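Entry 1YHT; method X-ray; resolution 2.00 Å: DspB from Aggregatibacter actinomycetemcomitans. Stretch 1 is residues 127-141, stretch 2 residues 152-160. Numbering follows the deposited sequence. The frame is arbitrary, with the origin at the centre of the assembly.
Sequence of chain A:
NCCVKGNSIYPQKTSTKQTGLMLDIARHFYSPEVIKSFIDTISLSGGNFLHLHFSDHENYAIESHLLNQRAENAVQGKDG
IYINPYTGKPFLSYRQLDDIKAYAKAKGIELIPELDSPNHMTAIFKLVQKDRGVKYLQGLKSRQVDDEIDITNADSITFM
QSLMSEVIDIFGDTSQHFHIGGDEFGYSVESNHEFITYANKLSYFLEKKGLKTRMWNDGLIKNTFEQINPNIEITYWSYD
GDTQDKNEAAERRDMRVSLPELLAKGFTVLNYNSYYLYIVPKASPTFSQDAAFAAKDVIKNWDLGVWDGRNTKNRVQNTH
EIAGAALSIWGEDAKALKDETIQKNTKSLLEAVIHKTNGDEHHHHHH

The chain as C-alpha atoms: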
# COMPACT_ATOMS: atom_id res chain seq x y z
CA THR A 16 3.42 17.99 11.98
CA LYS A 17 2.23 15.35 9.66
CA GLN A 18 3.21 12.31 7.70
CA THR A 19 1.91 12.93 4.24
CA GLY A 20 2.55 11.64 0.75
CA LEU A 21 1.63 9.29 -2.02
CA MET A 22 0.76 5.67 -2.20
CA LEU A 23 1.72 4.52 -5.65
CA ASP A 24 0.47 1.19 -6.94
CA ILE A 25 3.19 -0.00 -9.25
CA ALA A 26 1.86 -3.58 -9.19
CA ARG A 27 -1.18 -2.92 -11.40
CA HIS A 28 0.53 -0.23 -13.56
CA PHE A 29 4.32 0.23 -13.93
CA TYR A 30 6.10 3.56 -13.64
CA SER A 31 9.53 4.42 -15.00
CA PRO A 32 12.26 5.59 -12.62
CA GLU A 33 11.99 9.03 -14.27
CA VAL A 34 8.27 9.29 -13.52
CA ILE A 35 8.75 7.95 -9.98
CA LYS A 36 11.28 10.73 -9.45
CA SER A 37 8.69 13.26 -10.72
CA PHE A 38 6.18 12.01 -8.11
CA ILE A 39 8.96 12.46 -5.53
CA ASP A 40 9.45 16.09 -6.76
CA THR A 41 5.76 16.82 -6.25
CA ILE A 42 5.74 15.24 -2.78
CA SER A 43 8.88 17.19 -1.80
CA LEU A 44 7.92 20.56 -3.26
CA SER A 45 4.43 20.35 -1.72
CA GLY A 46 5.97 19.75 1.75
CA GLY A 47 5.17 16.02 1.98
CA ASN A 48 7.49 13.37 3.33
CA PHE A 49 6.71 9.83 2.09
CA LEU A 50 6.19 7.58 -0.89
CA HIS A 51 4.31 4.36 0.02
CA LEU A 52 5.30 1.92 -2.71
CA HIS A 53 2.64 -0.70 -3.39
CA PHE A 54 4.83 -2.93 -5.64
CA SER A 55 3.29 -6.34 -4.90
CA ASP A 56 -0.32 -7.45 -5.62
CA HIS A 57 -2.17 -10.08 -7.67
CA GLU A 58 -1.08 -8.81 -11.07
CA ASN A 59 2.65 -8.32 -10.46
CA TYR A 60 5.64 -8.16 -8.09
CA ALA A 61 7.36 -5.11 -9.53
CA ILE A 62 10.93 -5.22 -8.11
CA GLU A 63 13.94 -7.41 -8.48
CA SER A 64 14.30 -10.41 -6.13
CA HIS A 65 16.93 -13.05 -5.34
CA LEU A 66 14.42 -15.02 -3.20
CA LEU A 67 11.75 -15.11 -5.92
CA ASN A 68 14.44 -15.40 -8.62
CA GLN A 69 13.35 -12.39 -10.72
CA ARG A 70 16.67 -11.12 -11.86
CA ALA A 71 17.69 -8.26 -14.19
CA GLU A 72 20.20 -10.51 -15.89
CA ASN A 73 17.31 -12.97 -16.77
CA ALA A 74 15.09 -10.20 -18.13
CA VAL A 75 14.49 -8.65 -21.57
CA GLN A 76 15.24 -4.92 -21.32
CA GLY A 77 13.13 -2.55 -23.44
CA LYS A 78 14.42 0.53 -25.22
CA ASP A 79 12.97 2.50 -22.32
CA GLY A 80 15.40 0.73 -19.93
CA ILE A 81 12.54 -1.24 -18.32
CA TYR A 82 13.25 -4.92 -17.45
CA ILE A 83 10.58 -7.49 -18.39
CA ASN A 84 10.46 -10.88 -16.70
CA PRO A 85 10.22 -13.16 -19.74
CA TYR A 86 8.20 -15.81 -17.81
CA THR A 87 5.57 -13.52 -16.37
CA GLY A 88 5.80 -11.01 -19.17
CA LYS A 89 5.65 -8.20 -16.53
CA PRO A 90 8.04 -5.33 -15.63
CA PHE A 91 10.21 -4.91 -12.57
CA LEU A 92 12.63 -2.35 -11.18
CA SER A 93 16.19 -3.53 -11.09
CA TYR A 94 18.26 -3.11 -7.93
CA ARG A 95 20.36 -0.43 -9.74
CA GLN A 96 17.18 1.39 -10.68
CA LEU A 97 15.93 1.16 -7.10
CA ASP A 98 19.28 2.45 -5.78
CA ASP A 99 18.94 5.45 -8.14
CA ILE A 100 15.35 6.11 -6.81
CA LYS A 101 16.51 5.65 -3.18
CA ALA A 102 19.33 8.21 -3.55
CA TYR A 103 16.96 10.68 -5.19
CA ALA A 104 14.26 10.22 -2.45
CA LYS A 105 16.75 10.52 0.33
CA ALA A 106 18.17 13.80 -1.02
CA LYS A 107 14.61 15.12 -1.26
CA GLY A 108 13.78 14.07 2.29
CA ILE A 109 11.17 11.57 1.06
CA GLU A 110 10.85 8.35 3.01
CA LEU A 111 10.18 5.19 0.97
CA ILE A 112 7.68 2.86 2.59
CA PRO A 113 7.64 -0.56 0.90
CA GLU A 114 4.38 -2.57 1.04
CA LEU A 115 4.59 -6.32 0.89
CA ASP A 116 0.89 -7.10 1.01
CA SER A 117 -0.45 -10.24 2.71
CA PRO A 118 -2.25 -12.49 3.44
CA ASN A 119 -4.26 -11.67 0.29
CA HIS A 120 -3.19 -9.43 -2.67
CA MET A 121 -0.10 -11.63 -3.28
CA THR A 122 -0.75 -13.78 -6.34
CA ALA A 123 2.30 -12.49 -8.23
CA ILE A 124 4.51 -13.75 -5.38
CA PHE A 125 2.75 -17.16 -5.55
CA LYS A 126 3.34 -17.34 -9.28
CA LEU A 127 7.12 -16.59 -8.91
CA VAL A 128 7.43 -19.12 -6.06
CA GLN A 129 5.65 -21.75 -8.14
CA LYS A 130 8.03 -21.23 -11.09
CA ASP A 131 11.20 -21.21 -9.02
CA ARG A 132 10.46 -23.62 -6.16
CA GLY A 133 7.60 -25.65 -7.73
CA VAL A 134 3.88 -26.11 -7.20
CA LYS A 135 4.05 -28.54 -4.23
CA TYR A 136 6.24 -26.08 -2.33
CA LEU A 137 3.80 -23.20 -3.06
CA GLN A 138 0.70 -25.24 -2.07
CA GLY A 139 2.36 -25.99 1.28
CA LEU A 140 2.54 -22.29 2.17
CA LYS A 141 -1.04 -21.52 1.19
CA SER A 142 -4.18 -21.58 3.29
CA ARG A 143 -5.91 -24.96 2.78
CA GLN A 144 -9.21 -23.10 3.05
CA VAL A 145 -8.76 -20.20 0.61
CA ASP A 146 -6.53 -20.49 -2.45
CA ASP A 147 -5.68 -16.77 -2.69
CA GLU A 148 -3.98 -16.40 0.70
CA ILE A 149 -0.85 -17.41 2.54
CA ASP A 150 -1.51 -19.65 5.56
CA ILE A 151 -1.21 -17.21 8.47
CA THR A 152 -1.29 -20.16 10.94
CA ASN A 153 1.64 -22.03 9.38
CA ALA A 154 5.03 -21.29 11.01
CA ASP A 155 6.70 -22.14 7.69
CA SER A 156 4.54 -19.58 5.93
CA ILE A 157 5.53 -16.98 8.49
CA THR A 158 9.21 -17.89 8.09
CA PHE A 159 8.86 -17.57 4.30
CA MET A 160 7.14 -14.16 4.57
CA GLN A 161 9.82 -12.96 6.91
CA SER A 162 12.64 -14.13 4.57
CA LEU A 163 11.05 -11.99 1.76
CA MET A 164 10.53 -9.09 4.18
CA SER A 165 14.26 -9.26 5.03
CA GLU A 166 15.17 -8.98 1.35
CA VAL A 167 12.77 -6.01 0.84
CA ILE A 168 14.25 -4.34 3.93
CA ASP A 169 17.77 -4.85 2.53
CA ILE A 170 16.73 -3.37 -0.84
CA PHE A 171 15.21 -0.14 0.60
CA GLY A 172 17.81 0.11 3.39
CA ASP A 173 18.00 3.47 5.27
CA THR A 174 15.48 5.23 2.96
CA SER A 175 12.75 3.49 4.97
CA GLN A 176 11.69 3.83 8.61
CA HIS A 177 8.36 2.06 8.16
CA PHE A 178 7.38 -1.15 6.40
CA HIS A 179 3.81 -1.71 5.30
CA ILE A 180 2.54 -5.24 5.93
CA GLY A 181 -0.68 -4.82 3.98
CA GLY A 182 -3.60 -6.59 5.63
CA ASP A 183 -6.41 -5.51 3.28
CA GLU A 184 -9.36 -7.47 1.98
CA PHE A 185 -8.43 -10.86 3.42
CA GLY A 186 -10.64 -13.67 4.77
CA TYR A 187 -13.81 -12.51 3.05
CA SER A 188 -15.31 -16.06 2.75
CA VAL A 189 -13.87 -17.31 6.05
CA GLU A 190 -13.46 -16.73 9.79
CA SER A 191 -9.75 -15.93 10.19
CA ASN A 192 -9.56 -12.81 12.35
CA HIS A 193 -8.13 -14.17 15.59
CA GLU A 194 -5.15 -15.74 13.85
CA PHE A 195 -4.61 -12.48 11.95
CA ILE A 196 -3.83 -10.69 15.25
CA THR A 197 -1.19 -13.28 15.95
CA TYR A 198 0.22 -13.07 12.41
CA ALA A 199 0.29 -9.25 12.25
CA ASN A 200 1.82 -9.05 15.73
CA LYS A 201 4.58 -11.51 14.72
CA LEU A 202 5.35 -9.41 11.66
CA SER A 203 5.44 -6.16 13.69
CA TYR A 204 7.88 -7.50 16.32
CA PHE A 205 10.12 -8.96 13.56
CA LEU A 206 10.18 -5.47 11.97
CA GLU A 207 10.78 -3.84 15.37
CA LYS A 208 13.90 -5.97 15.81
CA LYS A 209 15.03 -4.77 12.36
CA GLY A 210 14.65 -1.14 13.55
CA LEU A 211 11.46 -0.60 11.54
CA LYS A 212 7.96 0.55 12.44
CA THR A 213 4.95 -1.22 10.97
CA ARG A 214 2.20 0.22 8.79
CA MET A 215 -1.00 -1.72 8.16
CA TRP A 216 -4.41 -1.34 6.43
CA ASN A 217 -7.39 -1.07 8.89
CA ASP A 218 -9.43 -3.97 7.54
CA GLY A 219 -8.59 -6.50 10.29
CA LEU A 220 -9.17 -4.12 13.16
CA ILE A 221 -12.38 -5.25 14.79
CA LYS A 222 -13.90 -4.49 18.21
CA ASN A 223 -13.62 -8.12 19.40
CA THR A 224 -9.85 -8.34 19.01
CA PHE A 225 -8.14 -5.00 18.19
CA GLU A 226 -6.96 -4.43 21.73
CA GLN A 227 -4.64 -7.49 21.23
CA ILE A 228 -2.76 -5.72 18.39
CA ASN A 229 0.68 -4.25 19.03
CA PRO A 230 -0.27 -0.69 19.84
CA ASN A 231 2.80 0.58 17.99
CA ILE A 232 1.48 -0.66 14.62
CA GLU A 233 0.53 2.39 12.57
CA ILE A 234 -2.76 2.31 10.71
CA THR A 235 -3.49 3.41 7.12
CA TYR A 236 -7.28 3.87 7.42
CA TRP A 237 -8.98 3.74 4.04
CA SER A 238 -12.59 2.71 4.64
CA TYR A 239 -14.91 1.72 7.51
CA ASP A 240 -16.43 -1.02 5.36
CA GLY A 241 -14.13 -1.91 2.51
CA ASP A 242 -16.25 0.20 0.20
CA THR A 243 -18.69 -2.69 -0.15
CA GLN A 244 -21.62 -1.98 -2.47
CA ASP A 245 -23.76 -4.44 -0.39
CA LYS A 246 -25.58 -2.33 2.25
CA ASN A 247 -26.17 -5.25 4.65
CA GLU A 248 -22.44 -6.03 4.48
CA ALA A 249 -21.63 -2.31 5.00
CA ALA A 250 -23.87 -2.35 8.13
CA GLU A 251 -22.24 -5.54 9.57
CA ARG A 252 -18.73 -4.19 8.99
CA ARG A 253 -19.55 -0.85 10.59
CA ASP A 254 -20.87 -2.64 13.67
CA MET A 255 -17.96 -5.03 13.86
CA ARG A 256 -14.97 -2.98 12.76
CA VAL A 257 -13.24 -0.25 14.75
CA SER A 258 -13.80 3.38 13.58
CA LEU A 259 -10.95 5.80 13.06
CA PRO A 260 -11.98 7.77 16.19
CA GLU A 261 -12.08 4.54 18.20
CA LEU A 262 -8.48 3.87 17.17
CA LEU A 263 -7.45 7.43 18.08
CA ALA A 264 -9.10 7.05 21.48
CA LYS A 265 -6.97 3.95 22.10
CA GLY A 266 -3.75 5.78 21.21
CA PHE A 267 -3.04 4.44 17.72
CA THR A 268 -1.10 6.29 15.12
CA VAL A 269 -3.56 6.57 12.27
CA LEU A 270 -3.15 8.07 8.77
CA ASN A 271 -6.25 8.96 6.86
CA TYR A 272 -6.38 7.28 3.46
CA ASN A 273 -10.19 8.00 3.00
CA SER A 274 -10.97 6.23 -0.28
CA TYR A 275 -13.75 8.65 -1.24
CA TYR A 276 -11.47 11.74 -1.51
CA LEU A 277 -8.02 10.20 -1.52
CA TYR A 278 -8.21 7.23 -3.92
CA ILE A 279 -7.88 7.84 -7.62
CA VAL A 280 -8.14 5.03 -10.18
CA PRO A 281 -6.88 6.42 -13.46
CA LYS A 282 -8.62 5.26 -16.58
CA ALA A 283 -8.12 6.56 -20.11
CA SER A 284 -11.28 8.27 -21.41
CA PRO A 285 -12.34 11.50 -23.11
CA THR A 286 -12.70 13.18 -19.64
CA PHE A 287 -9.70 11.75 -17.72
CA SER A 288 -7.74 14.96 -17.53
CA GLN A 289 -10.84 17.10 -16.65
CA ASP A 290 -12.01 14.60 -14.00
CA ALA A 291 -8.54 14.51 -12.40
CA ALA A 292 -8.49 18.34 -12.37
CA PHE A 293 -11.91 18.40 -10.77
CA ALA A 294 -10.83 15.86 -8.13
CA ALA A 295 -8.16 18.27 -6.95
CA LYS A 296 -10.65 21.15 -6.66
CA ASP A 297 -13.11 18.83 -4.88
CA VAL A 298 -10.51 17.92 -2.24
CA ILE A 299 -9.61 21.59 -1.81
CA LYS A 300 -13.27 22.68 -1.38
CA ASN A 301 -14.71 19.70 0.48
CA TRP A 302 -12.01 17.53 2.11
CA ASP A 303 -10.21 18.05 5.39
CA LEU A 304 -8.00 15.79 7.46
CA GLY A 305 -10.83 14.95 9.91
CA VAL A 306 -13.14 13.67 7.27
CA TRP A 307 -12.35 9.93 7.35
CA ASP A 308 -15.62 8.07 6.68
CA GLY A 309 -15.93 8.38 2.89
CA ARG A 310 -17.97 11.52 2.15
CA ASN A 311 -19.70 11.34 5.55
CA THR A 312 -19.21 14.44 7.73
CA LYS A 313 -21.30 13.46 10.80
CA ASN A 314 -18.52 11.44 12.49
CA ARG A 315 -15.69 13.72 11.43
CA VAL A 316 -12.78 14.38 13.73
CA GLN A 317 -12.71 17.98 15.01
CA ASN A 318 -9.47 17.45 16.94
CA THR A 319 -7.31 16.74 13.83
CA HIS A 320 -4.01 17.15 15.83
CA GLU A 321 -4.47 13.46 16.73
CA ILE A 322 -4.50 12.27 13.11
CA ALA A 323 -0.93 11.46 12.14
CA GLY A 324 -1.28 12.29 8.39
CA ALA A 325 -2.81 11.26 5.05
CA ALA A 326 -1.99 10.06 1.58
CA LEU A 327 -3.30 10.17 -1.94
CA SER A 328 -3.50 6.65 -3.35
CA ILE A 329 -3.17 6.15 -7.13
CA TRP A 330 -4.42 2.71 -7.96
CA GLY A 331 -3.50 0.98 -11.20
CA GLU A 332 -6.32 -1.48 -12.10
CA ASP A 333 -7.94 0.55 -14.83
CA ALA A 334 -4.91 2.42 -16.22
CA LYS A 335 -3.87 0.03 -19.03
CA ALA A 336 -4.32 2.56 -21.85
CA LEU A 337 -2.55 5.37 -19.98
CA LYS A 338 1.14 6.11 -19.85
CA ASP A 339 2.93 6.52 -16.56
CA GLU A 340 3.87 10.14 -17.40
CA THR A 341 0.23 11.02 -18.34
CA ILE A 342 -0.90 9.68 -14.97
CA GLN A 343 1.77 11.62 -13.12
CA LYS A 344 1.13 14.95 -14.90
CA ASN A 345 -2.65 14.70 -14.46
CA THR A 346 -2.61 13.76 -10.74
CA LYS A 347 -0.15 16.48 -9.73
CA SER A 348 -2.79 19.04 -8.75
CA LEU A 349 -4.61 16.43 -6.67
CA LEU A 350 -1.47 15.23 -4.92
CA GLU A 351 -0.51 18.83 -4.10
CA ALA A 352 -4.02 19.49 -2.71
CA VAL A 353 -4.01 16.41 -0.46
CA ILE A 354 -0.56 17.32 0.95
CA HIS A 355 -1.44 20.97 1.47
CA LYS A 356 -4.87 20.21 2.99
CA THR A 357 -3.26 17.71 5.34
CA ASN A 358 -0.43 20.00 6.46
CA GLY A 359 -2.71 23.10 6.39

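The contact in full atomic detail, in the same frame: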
# COMPACT_ATOMS: atom_id res chain seq x y z
N LEU A 127 5.63 -16.49 -8.88
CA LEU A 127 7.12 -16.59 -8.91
C LEU A 127 7.68 -17.76 -8.09
O LEU A 127 8.66 -18.41 -8.51
CB LEU A 127 7.74 -15.27 -8.43
CG LEU A 127 7.55 -14.07 -9.36
CD1 LEU A 127 7.87 -12.78 -8.64
CD2 LEU A 127 8.38 -14.27 -10.62
N VAL A 128 7.10 -17.98 -6.91
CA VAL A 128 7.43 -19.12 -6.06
C VAL A 128 7.16 -20.46 -6.78
O VAL A 128 7.99 -21.37 -6.82
CB VAL A 128 6.65 -19.11 -4.75
CG1 VAL A 128 6.81 -20.49 -4.01
CG2 VAL A 128 7.17 -17.97 -3.83
N GLN A 129 5.97 -20.57 -7.35
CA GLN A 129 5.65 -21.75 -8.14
C GLN A 129 6.68 -22.05 -9.23
O GLN A 129 7.09 -23.19 -9.40
CB GLN A 129 4.27 -21.56 -8.79
CG GLN A 129 3.89 -22.75 -9.72
CD GLN A 129 2.44 -22.68 -10.20
OE1 GLN A 129 1.52 -22.54 -9.39
NE2 GLN A 129 2.26 -22.68 -11.53
N LYS A 130 7.06 -21.04 -9.98
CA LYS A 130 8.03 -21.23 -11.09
C LYS A 130 9.40 -21.66 -10.53
O LYS A 130 10.02 -22.62 -11.00
CB LYS A 130 8.15 -19.91 -11.88
CG LYS A 130 9.23 -19.87 -12.99
CD LYS A 130 8.88 -20.81 -14.13
CE LYS A 130 9.87 -20.72 -15.31
NZ LYS A 130 11.29 -21.05 -14.91
N ASP A 131 9.87 -20.95 -9.51
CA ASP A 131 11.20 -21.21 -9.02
C ASP A 131 11.32 -22.42 -8.09
O ASP A 131 12.28 -23.18 -8.17
CB ASP A 131 11.74 -19.99 -8.33
CG ASP A 131 13.23 -20.09 -8.11
OD1 ASP A 131 13.94 -20.31 -9.10
OD2 ASP A 131 13.64 -19.93 -6.96
N ARG A 132 10.39 -22.56 -7.16
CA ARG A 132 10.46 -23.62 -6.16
C ARG A 132 9.50 -24.77 -6.46
O ARG A 132 9.66 -25.83 -5.88
CB ARG A 132 10.16 -23.05 -4.77
CG ARG A 132 11.06 -21.85 -4.47
CD ARG A 132 10.92 -21.37 -3.08
NE ARG A 132 11.83 -20.24 -2.85
CZ ARG A 132 12.18 -19.82 -1.65
NH1 ARG A 132 11.74 -20.47 -0.58
NH2 ARG A 132 12.99 -18.77 -1.52
N GLY A 133 8.53 -24.56 -7.34
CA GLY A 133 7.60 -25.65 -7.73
C GLY A 133 6.23 -25.55 -7.07
O GLY A 133 6.06 -24.87 -6.04
N VAL A 134 5.25 -26.23 -7.66
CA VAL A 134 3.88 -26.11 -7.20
C VAL A 134 3.67 -26.77 -5.85
O VAL A 134 2.94 -26.21 -5.06
CB VAL A 134 2.77 -26.57 -8.25
CG1 VAL A 134 3.21 -26.33 -9.72
CG2 VAL A 134 2.37 -27.95 -8.03
N LYS A 135 4.31 -27.91 -5.55
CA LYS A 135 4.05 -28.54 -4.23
C LYS A 135 4.56 -27.66 -3.09
O LYS A 135 3.92 -27.56 -2.02
CB LYS A 135 4.64 -29.94 -4.12
CG LYS A 135 4.12 -30.97 -5.17
CD LYS A 135 2.65 -31.58 -4.98
CE LYS A 135 2.55 -32.97 -5.75
NZ LYS A 135 1.21 -33.65 -6.02
N TYR A 136 5.72 -27.05 -3.30
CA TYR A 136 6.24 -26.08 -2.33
C TYR A 136 5.23 -24.94 -2.08
O TYR A 136 4.88 -24.67 -0.94
CB TYR A 136 7.59 -25.49 -2.78
CG TYR A 136 8.13 -24.53 -1.73
CD1 TYR A 136 8.86 -24.99 -0.65
CD2 TYR A 136 7.86 -23.18 -1.81
CE1 TYR A 136 9.32 -24.13 0.31
CE2 TYR A 136 8.29 -22.31 -0.87
CZ TYR A 136 9.05 -22.79 0.20
OH TYR A 136 9.47 -21.91 1.16
N LEU A 137 4.79 -24.29 -3.15
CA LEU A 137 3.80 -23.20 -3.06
C LEU A 137 2.51 -23.64 -2.32
O LEU A 137 2.02 -22.94 -1.42
CB LEU A 137 3.45 -22.67 -4.45
CG LEU A 137 2.13 -21.81 -4.52
CD1 LEU A 137 2.26 -20.61 -3.66
CD2 LEU A 137 1.78 -21.40 -5.93
N GLN A 138 1.96 -24.80 -2.69
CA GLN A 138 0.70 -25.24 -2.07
C GLN A 138 0.90 -25.44 -0.56
O GLN A 138 -0.01 -25.16 0.22
CB GLN A 138 0.09 -26.49 -2.77
CG GLN A 138 -0.34 -26.21 -4.26
CD GLN A 138 -1.50 -25.16 -4.42
OE1 GLN A 138 -2.52 -25.22 -3.72
NE2 GLN A 138 -1.33 -24.20 -5.34
N GLY A 139 2.11 -25.80 -0.14
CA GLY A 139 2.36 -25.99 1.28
C GLY A 139 2.36 -24.72 2.14
O GLY A 139 2.26 -24.78 3.36
N LEU A 140 2.51 -23.58 1.49
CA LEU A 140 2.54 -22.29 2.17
C LEU A 140 1.18 -21.65 2.22
O LEU A 140 0.94 -20.80 3.06
CB LEU A 140 3.46 -21.33 1.45
CG LEU A 140 4.87 -21.17 2.06
CD1 LEU A 140 5.35 -22.35 2.93
CD2 LEU A 140 5.82 -20.87 0.97
N LYS A 141 0.32 -22.06 1.29
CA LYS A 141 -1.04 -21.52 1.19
C LYS A 141 -2.00 -22.01 2.26
O LYS A 141 -1.82 -23.09 2.82
CB LYS A 141 -1.63 -21.88 -0.17
CG LYS A 141 -1.07 -21.08 -1.33
CD LYS A 141 -2.04 -21.25 -2.48
CE LYS A 141 -1.61 -20.57 -3.70
NZ LYS A 141 -2.61 -20.91 -4.73
N THR A 152 -1.44 -19.24 9.79
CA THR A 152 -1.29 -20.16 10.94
C THR A 152 -0.06 -21.06 10.83
O THR A 152 0.33 -21.70 11.80
CB THR A 152 -2.54 -21.05 11.10
OG1 THR A 152 -2.62 -22.05 10.06
CG2 THR A 152 -3.80 -20.19 11.06
N ASN A 153 0.51 -21.15 9.64
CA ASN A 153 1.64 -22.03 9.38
C ASN A 153 3.00 -21.32 9.67
O ASN A 153 3.38 -20.37 9.01
CB ASN A 153 1.57 -22.47 7.91
CG ASN A 153 2.59 -23.55 7.54
OD1 ASN A 153 3.63 -23.69 8.19
ND2 ASN A 153 2.30 -24.30 6.47
N ALA A 154 3.75 -21.85 10.63
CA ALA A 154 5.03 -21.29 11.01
C ALA A 154 5.94 -21.14 9.78
O ALA A 154 6.68 -20.15 9.67
CB ALA A 154 5.70 -22.15 12.07
N ASP A 155 5.87 -22.11 8.88
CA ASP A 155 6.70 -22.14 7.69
C ASP A 155 6.34 -20.99 6.76
O ASP A 155 7.20 -20.40 6.15
CB ASP A 155 6.63 -23.48 6.97
CG ASP A 155 7.17 -24.62 7.82
OD1 ASP A 155 7.93 -24.34 8.77
OD2 ASP A 155 6.82 -25.77 7.54
N SER A 156 5.05 -20.69 6.69
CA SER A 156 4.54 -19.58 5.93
C SER A 156 4.99 -18.26 6.48
O SER A 156 5.39 -17.35 5.71
CB SER A 156 3.01 -19.67 5.86
OG SER A 156 2.69 -20.92 5.23
N ILE A 157 5.02 -18.17 7.82
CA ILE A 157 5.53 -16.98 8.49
C ILE A 157 7.04 -16.80 8.26
O ILE A 157 7.51 -15.71 7.93
CB ILE A 157 5.22 -17.01 9.99
CG1 ILE A 157 3.71 -17.05 10.15
CG2 ILE A 157 5.81 -15.79 10.71
CD1 ILE A 157 3.23 -17.44 11.58
N THR A 158 7.79 -17.89 8.40
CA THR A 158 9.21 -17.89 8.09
C THR A 158 9.47 -17.42 6.64
O THR A 158 10.32 -16.61 6.39
CB THR A 158 9.81 -19.28 8.34
OG1 THR A 158 9.71 -19.61 9.75
CG2 THR A 158 11.33 -19.33 7.96
N PHE A 159 8.74 -17.99 5.69
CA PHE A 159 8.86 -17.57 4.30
C PHE A 159 8.63 -16.07 4.09
O PHE A 159 9.45 -15.38 3.44
CB PHE A 159 7.91 -18.35 3.39
CG PHE A 159 7.84 -17.78 2.03
CD1 PHE A 159 8.86 -18.04 1.12
CD2 PHE A 159 6.83 -16.89 1.67
CE1 PHE A 159 8.85 -17.46 -0.17
CE2 PHE A 159 6.82 -16.30 0.42
CZ PHE A 159 7.84 -16.60 -0.52
N MET A 160 7.52 -15.57 4.64
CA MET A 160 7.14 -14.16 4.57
C MET A 160 8.26 -13.29 5.12
O MET A 160 8.61 -12.30 4.49
CB MET A 160 5.85 -13.84 5.35
CG MET A 160 4.61 -14.23 4.63
SD MET A 160 4.49 -13.62 2.94
CE MET A 160 4.59 -11.86 3.14

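One aromatic side chain, Phe159 on helix 154-160, sits as a knob in a hole formed by Val128, Arg132, Tyr136 and Leu140; Val128 and Arg132 lie on helix 127-132 and Tyr136 on the next helix. Its chi1 is t, and its CA-to-CB bond points toward that stretch. Leu140 covers one face of the ring in a CH-pi contact, CD2 lying 3.8 Å from Phe159 CG and 4.2 Å from the ring centroid. Val128 CG2 packs obliquely 3.6 Å from Phe159 CZ, a buried apolar pairing, with no polar atom of Val128's side chain left to satisfy. At the more exposed side, Arg132 NH1 lies near the ring plane, 4.1 Å from Phe159 CD1, and makes a weak hydrogen bond to Tyr136 OH (3.2 Å); that hydroxyl is itself 3.9 Å from Phe159 CD1. The single hydrogen bond between the stretches runs from Ser156 OG to Leu140 O, 2.8 Å, where the backbones come closest (CA of Leu140 to CA of Ser156, 5.0 Å). A short, buried serine reaches this carbonyl directly from its helix. Nearby, Asn153 OD1 caps that helix by accepting from Asp155 N (2.8 Å). Asn153 ND2 approaches Gly139 O to 3.1 Å, but the angle is too poor for a hydrogen bond. The two stretches together bury 312 Å², with Phe159 and Leu140 contributing most.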